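Local coordinates for protein type-2 restriction enzyme AgeI (Thalassobius gelatinovorus, PDB 5DWA) that recognises the double-stranded DNA sequence 5'-ACCGGT-3' and cleaves it after the first A, at residues 43-52 / 91-102; 112-123 / 139-148. All coordinates share one frame; numbering follows the deposited sequence.

Interaction 1: residues 43-52 / 91-102. With nucleotides of chain D; nucleotides of chain C.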
loop_
_atom_site.group_PDB
_atom_site.type_symbol
_atom_site.label_atom_id
_atom_site.label_comp_id
_atom_site.label_asym_id
_atom_site.label_seq_id
_atom_site.Cartn_x
_atom_site.Cartn_y
_atom_site.Cartn_z
ATOM N N SER A 43 1.474 -13.388 -16.467
ATOM C CA SER A 43 2.002 -12.113 -16.909
ATOM C C SER A 43 3.262 -11.710 -16.152
ATOM O O SER A 43 4.049 -10.915 -16.662
ATOM C CB SER A 43 0.945 -11.027 -16.780
ATOM O OG SER A 43 0.007 -11.174 -17.819
ATOM N N ARG A 44 3.477 -12.248 -14.954
ATOM C CA ARG A 44 4.723 -11.943 -14.258
ATOM C C ARG A 44 5.898 -12.446 -15.095
ATOM O O ARG A 44 6.960 -11.823 -15.131
ATOM C CB ARG A 44 4.758 -12.543 -12.840
ATOM C CG ARG A 44 4.864 -14.057 -12.758
ATOM C CD ARG A 44 4.936 -14.488 -11.313
ATOM N NE ARG A 44 5.202 -15.920 -11.170
ATOM C CZ ARG A 44 4.719 -16.660 -10.179
ATOM N NH1 ARG A 44 3.933 -16.113 -9.263
ATOM N NH2 ARG A 44 5.007 -17.955 -10.116
ATOM N N ASP A 45 5.678 -13.545 -15.807
ATOM C CA ASP A 45 6.694 -14.088 -16.705
ATOM C C ASP A 45 6.795 -13.309 -18.014
ATOM O O ASP A 45 7.894 -13.049 -18.512
ATOM C CB ASP A 45 6.410 -15.567 -16.994
ATOM C CG ASP A 45 6.643 -16.437 -15.792
ATOM O OD1 ASP A 45 7.606 -16.161 -15.045
ATOM O OD2 ASP A 45 5.866 -17.393 -15.587
ATOM N N ALA A 46 5.650 -12.920 -18.570
ATOM C CA ALA A 46 5.635 -12.080 -19.760
ATOM C C ALA A 46 6.384 -10.763 -19.530
ATOM O O ALA A 46 7.257 -10.390 -20.306
ATOM C CB ALA A 46 4.202 -11.811 -20.188
ATOM N N ILE A 47 6.036 -10.054 -18.463
ATOM C CA ILE A 47 6.647 -8.763 -18.187
ATOM C C ILE A 47 8.109 -8.928 -17.778
ATOM O O ILE A 47 8.983 -8.193 -18.243
ATOM C CB ILE A 47 5.868 -8.021 -17.088
ATOM C CG1 ILE A 47 4.422 -7.766 -17.520
ATOM C CG2 ILE A 47 6.547 -6.701 -16.717
ATOM C CD1 ILE A 47 3.507 -7.496 -16.346
ATOM N N GLY A 48 8.371 -9.920 -16.928
ATOM C CA GLY A 48 9.715 -10.173 -16.443
ATOM C C GLY A 48 10.670 -10.487 -17.574
ATOM O O GLY A 48 11.749 -9.889 -17.673
ATOM N N GLN A 49 10.272 -11.416 -18.438
ATOM C CA GLN A 49 11.130 -11.804 -19.554
ATOM C C GLN A 49 11.233 -10.680 -20.578
ATOM O O GLN A 49 12.305 -10.443 -21.130
ATOM C CB GLN A 49 10.631 -13.099 -20.213
ATOM C CG GLN A 49 10.719 -14.344 -19.323
ATOM C CD GLN A 49 12.111 -14.584 -18.730
ATOM O OE1 GLN A 49 13.132 -14.270 -19.345
ATOM N NE2 GLN A 49 12.148 -15.143 -17.524
ATOM N N ALA A 50 10.137 -9.952 -20.814
ATOM C CA ALA A 50 10.201 -8.820 -21.723
ATOM C C ALA A 50 11.153 -7.734 -21.215
ATOM O O ALA A 50 11.812 -7.050 -22.001
ATOM C CB ALA A 50 8.821 -8.246 -21.948
ATOM N N PHE A 51 11.234 -7.569 -19.901
ATOM C CA PHE A 51 12.142 -6.575 -19.354
ATOM C C PHE A 51 13.598 -6.970 -19.573
ATOM O O PHE A 51 14.436 -6.137 -19.923
ATOM C CB PHE A 51 11.866 -6.356 -17.861
ATOM C CG PHE A 51 12.714 -5.278 -17.240
ATOM C CD1 PHE A 51 12.700 -3.986 -17.752
ATOM C CD2 PHE A 51 13.503 -5.544 -16.128
ATOM C CE1 PHE A 51 13.473 -2.985 -17.176
ATOM C CE2 PHE A 51 14.278 -4.553 -15.546
ATOM C CZ PHE A 51 14.258 -3.266 -16.067
ATOM N N VAL A 52 13.902 -8.244 -19.354
ATOM C CA VAL A 52 15.253 -8.744 -19.583
ATOM C C VAL A 52 15.617 -8.591 -21.061
ATOM O O VAL A 52 16.725 -8.168 -21.404
ATOM C CB VAL A 52 15.377 -10.207 -19.150
ATOM C CG1 VAL A 52 16.727 -10.784 -19.551
ATOM C CG2 VAL A 52 15.187 -10.328 -17.646
ATOM N N THR A 91 0.458 -8.214 -11.376
ATOM C CA THR A 91 1.460 -8.990 -12.117
ATOM C C THR A 91 2.857 -8.361 -12.173
ATOM O O THR A 91 3.857 -9.076 -12.245
ATOM C CB THR A 91 0.990 -9.246 -13.557
ATOM O OG1 THR A 91 0.760 -7.996 -14.226
ATOM C CG2 THR A 91 -0.292 -10.062 -13.541
ATOM N N SER A 92 2.944 -7.034 -12.129
ATOM C CA SER A 92 4.231 -6.375 -12.369
ATOM C C SER A 92 5.195 -6.438 -11.181
ATOM O O SER A 92 6.403 -6.440 -11.373
ATOM C CB SER A 92 4.004 -4.916 -12.792
ATOM O OG SER A 92 3.481 -4.129 -11.730
ATOM N N GLY A 93 4.665 -6.504 -9.966
ATOM C CA GLY A 93 5.503 -6.633 -8.784
ATOM C C GLY A 93 6.270 -7.934 -8.828
ATOM O O GLY A 93 7.495 -7.963 -8.698
ATOM N N GLU A 94 5.541 -9.024 -9.045
ATOM C CA GLU A 94 6.187 -10.321 -9.174
ATOM C C GLU A 94 7.061 -10.389 -10.426
ATOM O O GLU A 94 8.065 -11.107 -10.456
ATOM C CB GLU A 94 5.140 -11.436 -9.181
ATOM C CG GLU A 94 4.410 -11.536 -7.844
ATOM C CD GLU A 94 3.580 -12.794 -7.690
ATOM O OE1 GLU A 94 3.256 -13.425 -8.714
ATOM O OE2 GLU A 94 3.267 -13.156 -6.528
ATOM N N ALA A 95 6.706 -9.637 -11.459
ATOM C CA ALA A 95 7.524 -9.638 -12.667
ATOM C C ALA A 95 8.923 -9.088 -12.400
ATOM O O ALA A 95 9.888 -9.554 -12.992
ATOM C CB ALA A 95 6.849 -8.842 -13.771
ATOM N N PHE A 96 9.049 -8.093 -11.524
ATOM C CA PHE A 96 10.375 -7.552 -11.241
ATOM C C PHE A 96 11.227 -8.593 -10.490
ATOM O O PHE A 96 12.428 -8.731 -10.746
ATOM C CB PHE A 96 10.254 -6.235 -10.464
ATOM C CG PHE A 96 11.574 -5.582 -10.164
ATOM C CD1 PHE A 96 12.558 -5.470 -11.129
ATOM C CD2 PHE A 96 11.815 -5.062 -8.905
ATOM C CE1 PHE A 96 13.770 -4.854 -10.835
ATOM C CE2 PHE A 96 13.023 -4.450 -8.597
ATOM C CZ PHE A 96 14.003 -4.346 -9.563
ATOM N N GLU A 97 10.605 -9.336 -9.576
ATOM C CA GLU A 97 11.282 -10.479 -8.947
ATOM C C GLU A 97 11.781 -11.481 -9.996
ATOM O O GLU A 97 12.933 -11.919 -9.946
ATOM C CB GLU A 97 10.356 -11.194 -7.977
ATOM C CG GLU A 97 9.813 -10.297 -6.875
ATOM C CD GLU A 97 8.848 -11.064 -6.002
ATOM O OE1 GLU A 97 9.306 -11.958 -5.266
ATOM O OE2 GLU A 97 7.632 -10.808 -6.081
ATOM N N VAL A 98 10.904 -11.858 -10.927
ATOM C CA VAL A 98 11.284 -12.764 -12.018
ATOM C C VAL A 98 12.494 -12.229 -12.770
ATOM O O VAL A 98 13.439 -12.959 -13.043
ATOM C CB VAL A 98 10.122 -12.978 -13.015
ATOM C CG1 VAL A 98 10.617 -13.677 -14.294
ATOM C CG2 VAL A 98 9.018 -13.789 -12.374
ATOM N N ALA A 99 12.461 -10.947 -13.102
ATOM C CA ALA A 99 13.536 -10.330 -13.867
ATOM C C ALA A 99 14.856 -10.296 -13.086
ATOM O O ALA A 99 15.913 -10.546 -13.662
ATOM C CB ALA A 99 13.135 -8.924 -14.294
ATOM N N LEU A 100 14.804 -9.993 -11.788
ATOM C CA LEU A 100 16.016 -9.974 -10.968
ATOM C C LEU A 100 16.697 -11.343 -10.958
ATOM O O LEU A 100 17.916 -11.443 -11.118
ATOM C CB LEU A 100 15.705 -9.546 -9.532
ATOM C CG LEU A 100 15.474 -8.057 -9.323
ATOM C CD1 LEU A 100 14.940 -7.838 -7.907
ATOM C CD2 LEU A 100 16.766 -7.286 -9.542
ATOM N N VAL A 101 15.902 -12.394 -10.771
ATOM C CA VAL A 101 16.421 -13.756 -10.710
ATOM C C VAL A 101 16.998 -14.173 -12.063
ATOM O O VAL A 101 18.109 -14.717 -12.135
ATOM C CB VAL A 101 15.328 -14.748 -10.283
ATOM C CG1 VAL A 101 15.816 -16.190 -10.422
ATOM C CG2 VAL A 101 14.884 -14.469 -8.860
ATOM N N GLU A 102 16.255 -13.887 -13.129
ATOM C CA GLU A 102 16.681 -14.239 -14.485
ATOM C C GLU A 102 17.991 -13.546 -14.865
ATOM O O GLU A 102 18.888 -14.164 -15.453
ATOM C CB GLU A 102 15.586 -13.881 -15.495
ATOM C CG GLU A 102 15.911 -14.241 -16.944
ATOM C CD GLU A 102 15.813 -15.725 -17.212
ATOM O OE1 GLU A 102 14.862 -16.367 -16.714
ATOM O OE2 GLU A 102 16.694 -16.256 -17.917
ATOM P P DG D 11 -1.583 -15.585 -12.689
ATOM O OP1 DG D 11 -0.983 -14.377 -13.304
ATOM O OP2 DG D 11 -2.147 -16.638 -13.587
ATOM O "O5'" DG D 11 -0.520 -16.294 -11.756
ATOM C "C5'" DG D 11 0.231 -15.550 -10.816
ATOM C "C4'" DG D 11 0.293 -16.287 -9.494
ATOM O "O4'" DG D 11 -0.973 -16.129 -8.802
ATOM C "C3'" DG D 11 0.525 -17.794 -9.604
ATOM O "O3'" DG D 11 1.338 -18.239 -8.522
ATOM C "C2'" DG D 11 -0.891 -18.364 -9.509
ATOM C "C1'" DG D 11 -1.531 -17.405 -8.521
ATOM N N9 DG D 11 -2.982 -17.295 -8.654
ATOM C C8 DG D 11 -3.734 -17.485 -9.790
ATOM N N7 DG D 11 -5.012 -17.291 -9.603
ATOM C C5 DG D 11 -5.109 -16.942 -8.262
ATOM C C6 DG D 11 -6.245 -16.610 -7.478
ATOM O O6 DG D 11 -7.433 -16.557 -7.824
ATOM N N1 DG D 11 -5.898 -16.320 -6.168
ATOM C C2 DG D 11 -4.622 -16.342 -5.670
ATOM N N2 DG D 11 -4.492 -16.041 -4.381
ATOM N N3 DG D 11 -3.548 -16.649 -6.386
ATOM C C4 DG D 11 -3.867 -16.938 -7.669
ATOM P P DC C 6 4.869 -3.567 -5.796
ATOM O OP1 DC C 6 6.151 -3.703 -6.466
ATOM O OP2 DC C 6 4.742 -3.079 -4.412
ATOM O "O5'" DC C 6 3.983 -2.615 -6.721
ATOM C "C5'" DC C 6 3.804 -2.941 -8.067
ATOM C "C4'" DC C 6 2.816 -1.980 -8.682
ATOM O "O4'" DC C 6 1.564 -2.041 -7.969
ATOM C "C3'" DC C 6 3.238 -0.521 -8.689
ATOM O "O3'" DC C 6 2.840 0.031 -9.910
ATOM C "C2'" DC C 6 2.449 0.087 -7.520
ATOM C "C1'" DC C 6 1.179 -0.752 -7.523
ATOM N N1 DC C 6 0.575 -0.937 -6.190
ATOM C C2 DC C 6 -0.759 -0.584 -5.956
ATOM O O2 DC C 6 -1.423 -0.057 -6.856
ATOM N N3 DC C 6 -1.284 -0.805 -4.726
ATOM C C4 DC C 6 -0.548 -1.381 -3.780
ATOM N N4 DC C 6 -1.107 -1.573 -2.585
ATOM C C5 DC C 6 0.795 -1.778 -4.013
ATOM C C6 DC C 6 1.310 -1.547 -5.217
#
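R44 and A95 mark the crossing of helices 43-57 and 84-109, where the segment axes pass 7.5 Å apart at -48°. This is a close helix-helix packing in the alpha-helical part of a PD-(D/E)XK nuclease, built on small residues. G48 has no side chain, and its CA lies 3.5 Å from A95 O; a CB here would clash with CG1 of V98. A95 CB packs on I47 CB at 3.6 Å. V98 is a knob in the hole formed by R44, D45, G48 and Q49. Further along, A99 CB lies at the edge of the F51 ring, 3.9 Å from CD2.

A polar pair lies toward each end. The R44 chain leaves between its backbone N and carbonyl carbon (chi1 70°) and runs extended from CG to NE across E94, with CD beside E94 CB. R44 NH1 forms a salt bridge with E94 OE1 at 2.8 Å. OE1 lies near the guanidinium plane, but NH1 meets it from above the carboxylate plane. F119 makes a cation-pi contact with the same guanidinium, and O3' of DG11 of chain D lies obliquely beside it. At the other end the Q49 amide stands 80° to the E102 carboxylate, and Q49 NE2 donates to E102 OE1 at 3.1 Å.

Interaction 2: residues 112-123 / 139-148. With nucleotides of chain C; nucleotides of chain D.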
loop_
_atom_site.group_PDB
_atom_site.type_symbol
_atom_site.label_atom_id
_atom_site.label_comp_id
_atom_site.label_asym_id
_atom_site.label_seq_id
_atom_site.Cartn_x
_atom_site.Cartn_y
_atom_site.Cartn_z
ATOM N N GLY A 112 28.948 -19.141 -6.601
ATOM C CA GLY A 112 28.169 -19.971 -5.696
ATOM C C GLY A 112 27.017 -19.258 -5.009
ATOM O O GLY A 112 26.551 -19.684 -3.950
ATOM N N ILE A 113 26.549 -18.173 -5.615
ATOM C CA ILE A 113 25.457 -17.389 -5.055
ATOM C C ILE A 113 24.221 -17.583 -5.915
ATOM O O ILE A 113 24.318 -17.684 -7.140
ATOM C CB ILE A 113 25.834 -15.900 -4.954
ATOM C CG1 ILE A 113 27.061 -15.729 -4.060
ATOM C CG2 ILE A 113 24.671 -15.060 -4.408
ATOM C CD1 ILE A 113 27.785 -14.422 -4.275
ATOM N N ARG A 114 23.057 -17.652 -5.273
ATOM C CA ARG A 114 21.818 -17.942 -5.972
ATOM C C ARG A 114 20.642 -17.186 -5.385
ATOM O O ARG A 114 20.480 -17.142 -4.166
ATOM C CB ARG A 114 21.531 -19.447 -5.941
ATOM C CG ARG A 114 20.312 -19.861 -6.763
ATOM C CD ARG A 114 20.078 -21.366 -6.677
ATOM N NE ARG A 114 19.758 -21.797 -5.321
ATOM C CZ ARG A 114 19.783 -23.064 -4.918
ATOM N NH1 ARG A 114 20.114 -24.023 -5.774
ATOM N NH2 ARG A 114 19.468 -23.374 -3.667
ATOM N N LEU A 115 19.848 -16.583 -6.265
ATOM C CA LEU A 115 18.602 -15.923 -5.898
ATOM C C LEU A 115 17.395 -16.813 -6.180
ATOM O O LEU A 115 17.356 -17.533 -7.174
ATOM C CB LEU A 115 18.448 -14.618 -6.681
ATOM C CG LEU A 115 19.606 -13.616 -6.642
ATOM C CD1 LEU A 115 19.255 -12.389 -7.458
ATOM C CD2 LEU A 115 19.979 -13.216 -5.212
ATOM N N THR A 116 16.382 -16.709 -5.330
ATOM C CA THR A 116 15.143 -17.437 -5.519
ATOM C C THR A 116 13.961 -16.547 -5.142
ATOM O O THR A 116 13.886 -16.069 -4.009
ATOM C CB THR A 116 15.105 -18.711 -4.666
ATOM O OG1 THR A 116 16.244 -19.529 -4.969
ATOM C CG2 THR A 116 13.829 -19.493 -4.938
ATOM N N ALA A 117 13.051 -16.313 -6.083
ATOM C CA ALA A 117 11.847 -15.518 -5.796
ATOM C C ALA A 117 10.928 -16.304 -4.874
ATOM O O ALA A 117 10.692 -17.496 -5.091
ATOM C CB ALA A 117 11.126 -15.134 -7.084
ATOM N N LEU A 118 10.431 -15.648 -3.829
ATOM C CA LEU A 118 9.632 -16.354 -2.831
ATOM C C LEU A 118 8.152 -16.254 -3.193
ATOM O O LEU A 118 7.382 -15.510 -2.587
ATOM C CB LEU A 118 9.911 -15.812 -1.427
ATOM C CG LEU A 118 11.367 -15.971 -0.976
ATOM C CD1 LEU A 118 11.580 -15.383 0.409
ATOM C CD2 LEU A 118 11.753 -17.445 -1.000
ATOM N N PHE A 119 7.764 -17.015 -4.207
ATOM C CA PHE A 119 6.383 -17.011 -4.661
ATOM C C PHE A 119 5.555 -17.950 -3.800
ATOM O O PHE A 119 6.067 -18.537 -2.848
ATOM C CB PHE A 119 6.318 -17.395 -6.138
ATOM C CG PHE A 119 6.886 -16.348 -7.045
ATOM C CD1 PHE A 119 6.706 -15.000 -6.759
ATOM C CD2 PHE A 119 7.596 -16.695 -8.182
ATOM C CE1 PHE A 119 7.226 -14.023 -7.586
ATOM C CE2 PHE A 119 8.119 -15.717 -9.018
ATOM C CZ PHE A 119 7.932 -14.384 -8.722
ATOM N N LYS A 120 4.278 -18.091 -4.133
ATOM C CA LYS A 120 3.346 -18.800 -3.263
ATOM C C LYS A 120 3.827 -20.195 -2.869
ATOM O O LYS A 120 4.161 -21.018 -3.725
ATOM C CB LYS A 120 1.987 -18.895 -3.942
ATOM C CG LYS A 120 0.836 -18.716 -2.990
ATOM C CD LYS A 120 -0.251 -17.913 -3.652
ATOM C CE LYS A 120 -1.406 -17.703 -2.713
ATOM N NZ LYS A 120 -2.127 -16.454 -3.058
ATOM N N GLY A 121 3.873 -20.448 -1.567
ATOM C CA GLY A 121 4.246 -21.760 -1.071
ATOM C C GLY A 121 5.698 -21.870 -0.643
ATOM O O GLY A 121 6.080 -22.827 0.027
ATOM N N GLN A 122 6.507 -20.885 -1.016
ATOM C CA GLN A 122 7.942 -20.936 -0.748
ATOM C C GLN A 122 8.372 -20.139 0.479
ATOM O O GLN A 122 9.458 -20.365 1.018
ATOM C CB GLN A 122 8.723 -20.418 -1.955
ATOM C CG GLN A 122 8.667 -21.294 -3.176
ATOM C CD GLN A 122 9.349 -20.635 -4.350
ATOM O OE1 GLN A 122 10.575 -20.655 -4.461
ATOM N NE2 GLN A 122 8.561 -20.030 -5.228
ATOM N N LYS A 123 7.544 -19.205 0.922
ATOM C CA LYS A 123 8.013 -18.237 1.901
ATOM C C LYS A 123 8.207 -18.832 3.302
ATOM O O LYS A 123 9.161 -18.477 3.991
ATOM C CB LYS A 123 7.058 -17.039 1.955
ATOM C CG LYS A 123 7.637 -15.852 2.678
ATOM C CD LYS A 123 6.880 -14.561 2.356
ATOM C CE LYS A 123 7.329 -13.923 1.043
ATOM N NZ LYS A 123 6.707 -12.571 0.885
ATOM N N ARG A 139 7.378 -11.226 6.985
ATOM C CA ARG A 139 6.979 -11.769 5.684
ATOM C C ARG A 139 7.306 -10.860 4.504
ATOM O O ARG A 139 7.357 -11.319 3.359
ATOM C CB ARG A 139 5.479 -12.074 5.666
ATOM C CG ARG A 139 5.039 -13.071 6.724
ATOM C CD ARG A 139 3.835 -13.880 6.261
ATOM N NE ARG A 139 4.167 -15.284 6.032
ATOM C CZ ARG A 139 4.023 -15.908 4.866
ATOM N NH1 ARG A 139 3.544 -15.260 3.814
ATOM N NH2 ARG A 139 4.348 -17.186 4.753
ATOM N N LYS A 140 7.531 -9.579 4.777
ATOM C CA LYS A 140 7.767 -8.615 3.695
ATOM C C LYS A 140 9.219 -8.664 3.233
ATOM O O LYS A 140 10.026 -7.768 3.520
ATOM C CB LYS A 140 7.380 -7.191 4.126
ATOM C CG LYS A 140 7.430 -6.133 3.016
ATOM C CD LYS A 140 6.635 -6.535 1.770
ATOM C CE LYS A 140 6.310 -5.299 0.916
ATOM N NZ LYS A 140 5.849 -5.652 -0.453
ATOM N N VAL A 141 9.539 -9.746 2.529
ATOM C CA VAL A 141 10.813 -9.905 1.836
ATOM C C VAL A 141 10.498 -10.757 0.618
ATOM O O VAL A 141 9.638 -11.636 0.690
ATOM C CB VAL A 141 11.892 -10.532 2.747
ATOM C CG1 VAL A 141 11.490 -11.924 3.208
ATOM C CG2 VAL A 141 13.240 -10.544 2.047
ATOM N N ASP A 142 11.156 -10.488 -0.504
ATOM C CA ASP A 142 10.681 -11.015 -1.783
ATOM C C ASP A 142 11.527 -12.116 -2.413
ATOM O O ASP A 142 10.989 -13.082 -2.941
ATOM C CB ASP A 142 10.538 -9.847 -2.762
ATOM C CG ASP A 142 9.700 -8.734 -2.188
ATOM O OD1 ASP A 142 8.586 -9.032 -1.713
ATOM O OD2 ASP A 142 10.165 -7.580 -2.170
ATOM N N VAL A 143 12.838 -11.948 -2.386
ATOM C CA VAL A 143 13.730 -12.882 -3.057
ATOM C C VAL A 143 14.801 -13.309 -2.054
ATOM O O VAL A 143 15.406 -12.470 -1.389
ATOM C CB VAL A 143 14.373 -12.246 -4.312
ATOM C CG1 VAL A 143 15.309 -13.221 -4.998
ATOM C CG2 VAL A 143 13.310 -11.697 -5.284
ATOM N N MET A 144 15.034 -14.604 -1.904
ATOM C CA MET A 144 16.056 -15.003 -0.947
ATOM C C MET A 144 17.410 -15.114 -1.639
ATOM O O MET A 144 17.485 -15.330 -2.852
ATOM C CB MET A 144 15.664 -16.304 -0.228
ATOM C CG MET A 144 15.942 -17.596 -0.943
ATOM S SD MET A 144 15.711 -19.012 0.175
ATOM C CE MET A 144 15.209 -20.222 -1.033
ATOM N N ILE A 145 18.467 -14.883 -0.865
ATOM C CA ILE A 145 19.837 -14.995 -1.347
ATOM C C ILE A 145 20.482 -16.153 -0.613
ATOM O O ILE A 145 20.386 -16.226 0.618
ATOM C CB ILE A 145 20.660 -13.714 -1.108
ATOM C CG1 ILE A 145 19.887 -12.462 -1.540
ATOM C CG2 ILE A 145 22.013 -13.811 -1.821
ATOM C CD1 ILE A 145 20.526 -11.170 -1.036
ATOM N N GLU A 146 21.117 -17.045 -1.373
ATOM C CA GLU A 146 21.793 -18.213 -0.812
ATOM C C GLU A 146 23.225 -18.297 -1.306
ATOM O O GLU A 146 23.548 -17.808 -2.388
ATOM C CB GLU A 146 21.052 -19.495 -1.176
ATOM C CG GLU A 146 19.684 -19.644 -0.540
ATOM C CD GLU A 146 18.961 -20.875 -1.037
ATOM O OE1 GLU A 146 18.742 -20.987 -2.262
ATOM O OE2 GLU A 146 18.624 -21.745 -0.207
ATOM N N LYS A 147 24.069 -18.950 -0.515
ATOM C CA LYS A 147 25.473 -19.129 -0.851
ATOM C C LYS A 147 25.843 -20.588 -0.649
ATOM O O LYS A 147 25.585 -21.149 0.411
ATOM C CB LYS A 147 26.349 -18.226 0.015
ATOM C CG LYS A 147 27.837 -18.547 -0.016
ATOM C CD LYS A 147 28.520 -17.941 -1.225
ATOM C CE LYS A 147 30.030 -18.121 -1.150
ATOM N NZ LYS A 147 30.723 -17.318 -2.195
ATOM N N GLN A 148 26.426 -21.214 -1.663
ATOM C CA GLN A 148 26.838 -22.609 -1.524
ATOM C C GLN A 148 28.000 -22.703 -0.542
ATOM O O GLN A 148 29.005 -22.008 -0.692
ATOM C CB GLN A 148 27.220 -23.195 -2.875
ATOM C CG GLN A 148 27.446 -24.696 -2.837
ATOM C CD GLN A 148 27.566 -25.279 -4.221
ATOM O OE1 GLN A 148 28.247 -24.721 -5.081
ATOM N NE2 GLN A 148 26.882 -26.395 -4.457
ATOM P P DC C 5 2.918 -6.678 -0.980
ATOM O OP1 DC C 5 4.077 -7.481 -0.516
ATOM O OP2 DC C 5 2.406 -5.571 -0.146
ATOM O "O5'" DC C 5 3.257 -6.112 -2.432
ATOM C "C5'" DC C 5 3.723 -6.989 -3.444
ATOM C "C4'" DC C 5 3.008 -6.713 -4.749
ATOM O "O4'" DC C 5 1.633 -7.087 -4.619
ATOM C "C3'" DC C 5 2.992 -5.249 -5.141
ATOM O "O3'" DC C 5 4.133 -4.988 -5.923
ATOM C "C2'" DC C 5 1.695 -5.118 -5.960
ATOM C "C1'" DC C 5 0.827 -6.286 -5.467
ATOM N N1 DC C 5 -0.393 -5.883 -4.689
ATOM C C2 DC C 5 -1.667 -6.152 -5.204
ATOM O O2 DC C 5 -1.760 -6.708 -6.298
ATOM N N3 DC C 5 -2.762 -5.803 -4.485
ATOM C C4 DC C 5 -2.616 -5.202 -3.294
ATOM N N4 DC C 5 -3.723 -4.880 -2.617
ATOM C C5 DC C 5 -1.329 -4.930 -2.746
ATOM C C6 DC C 5 -0.258 -5.277 -3.465
ATOM P P DG D 11 -1.583 -15.585 -12.689
ATOM O OP1 DG D 11 -0.983 -14.377 -13.304
ATOM O OP2 DG D 11 -2.147 -16.638 -13.587
ATOM O "O5'" DG D 11 -0.520 -16.294 -11.756
ATOM C "C5'" DG D 11 0.231 -15.550 -10.816
ATOM C "C4'" DG D 11 0.293 -16.287 -9.494
ATOM O "O4'" DG D 11 -0.973 -16.129 -8.802
ATOM C "C3'" DG D 11 0.525 -17.794 -9.604
ATOM O "O3'" DG D 11 1.338 -18.239 -8.522
ATOM C "C2'" DG D 11 -0.891 -18.364 -9.509
ATOM C "C1'" DG D 11 -1.531 -17.405 -8.521
ATOM N N9 DG D 11 -2.982 -17.295 -8.654
ATOM C C8 DG D 11 -3.734 -17.485 -9.790
ATOM N N7 DG D 11 -5.012 -17.291 -9.603
ATOM C C5 DG D 11 -5.109 -16.942 -8.262
ATOM C C6 DG D 11 -6.245 -16.610 -7.478
ATOM O O6 DG D 11 -7.433 -16.557 -7.824
ATOM N N1 DG D 11 -5.898 -16.320 -6.168
ATOM C C2 DG D 11 -4.622 -16.342 -5.670
ATOM N N2 DG D 11 -4.492 -16.041 -4.381
ATOM N N3 DG D 11 -3.548 -16.649 -6.386
ATOM C C4 DG D 11 -3.867 -16.938 -7.669
HETATM O O HOH W 1 18.438 -18.784 -3.600
HETATM O O HOH W 2 7.055 -11.240 -1.541
#
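R114 and E146 form one hydrogen-bonded pair of the antiparallel strands 113-117 and 143-148, which belong to the mixed sheet of the PD-(D/E)XK fold. I113, L115, I145 and V143 share one face, with L115 CD2 3.7 Å from I145 CG1. Past the strand ends, L118 N donates to D142 O at 2.8 Å.

K123 then spans to segment 139-148. Its CG is anti to the backbone N (chi1 -166°), which sends the chain across to R139. In the R139 conformer described, one of two modelled, K123 CB and CG lie near NH2 and CD over a face of the guanidinium, toward its rim; these contacts are less certain. K123 CD lies 3.4 Å from R139 O, and K123 CE 3.3 Å from V141 O. K123 NZ donates to R139 O at 2.8 Å, and K123 NZ to V141 O at 3.1 Å. It also donates to water 2, which donates to D142 OD1; D142 OD2 accepts from A167 N. A methionine in place of K123 has no ammonium, so the carbonyls of R139 and V141 would lack their shared donor and the turn at K140 would probably be less firmly tied to segment 112-123. In this turn K140 NZ donates to OP1 of DC5 of chain C, on the DNA backbone.

On the face of R114, T116, M144 and E146, R114 NH2 bridges to E146 OE1 at 2.9 Å, from above the carboxylate plane. The same NH2 pairs with D155, NH1 with E157, and E146 OE2 with R129. Water 1 donates to R114 O and to E146 OE1, and accepts from T116 OG1 at 2.7 Å.

Both contacts are partly buried, but interaction 1 lies nearer the centre of the chain. It joins two helices through small and apolar side chains, with polar pairs at its ends. Interaction 2 joins two sheet strands through backbone hydrogen bonds. One of its faces is mainly apolar and the other carries charged groups and water. Helix 84-109 links the two: it ends in a Schellman motif at G112, and strand 113-117 follows directly. The contacts also touch in space. F119 of 112-123 packs on E94 and E97 and lies against the R44 guanidinium, while E97 packs beside the D142 carbonyl. Each contact has residues beside the bound DNA.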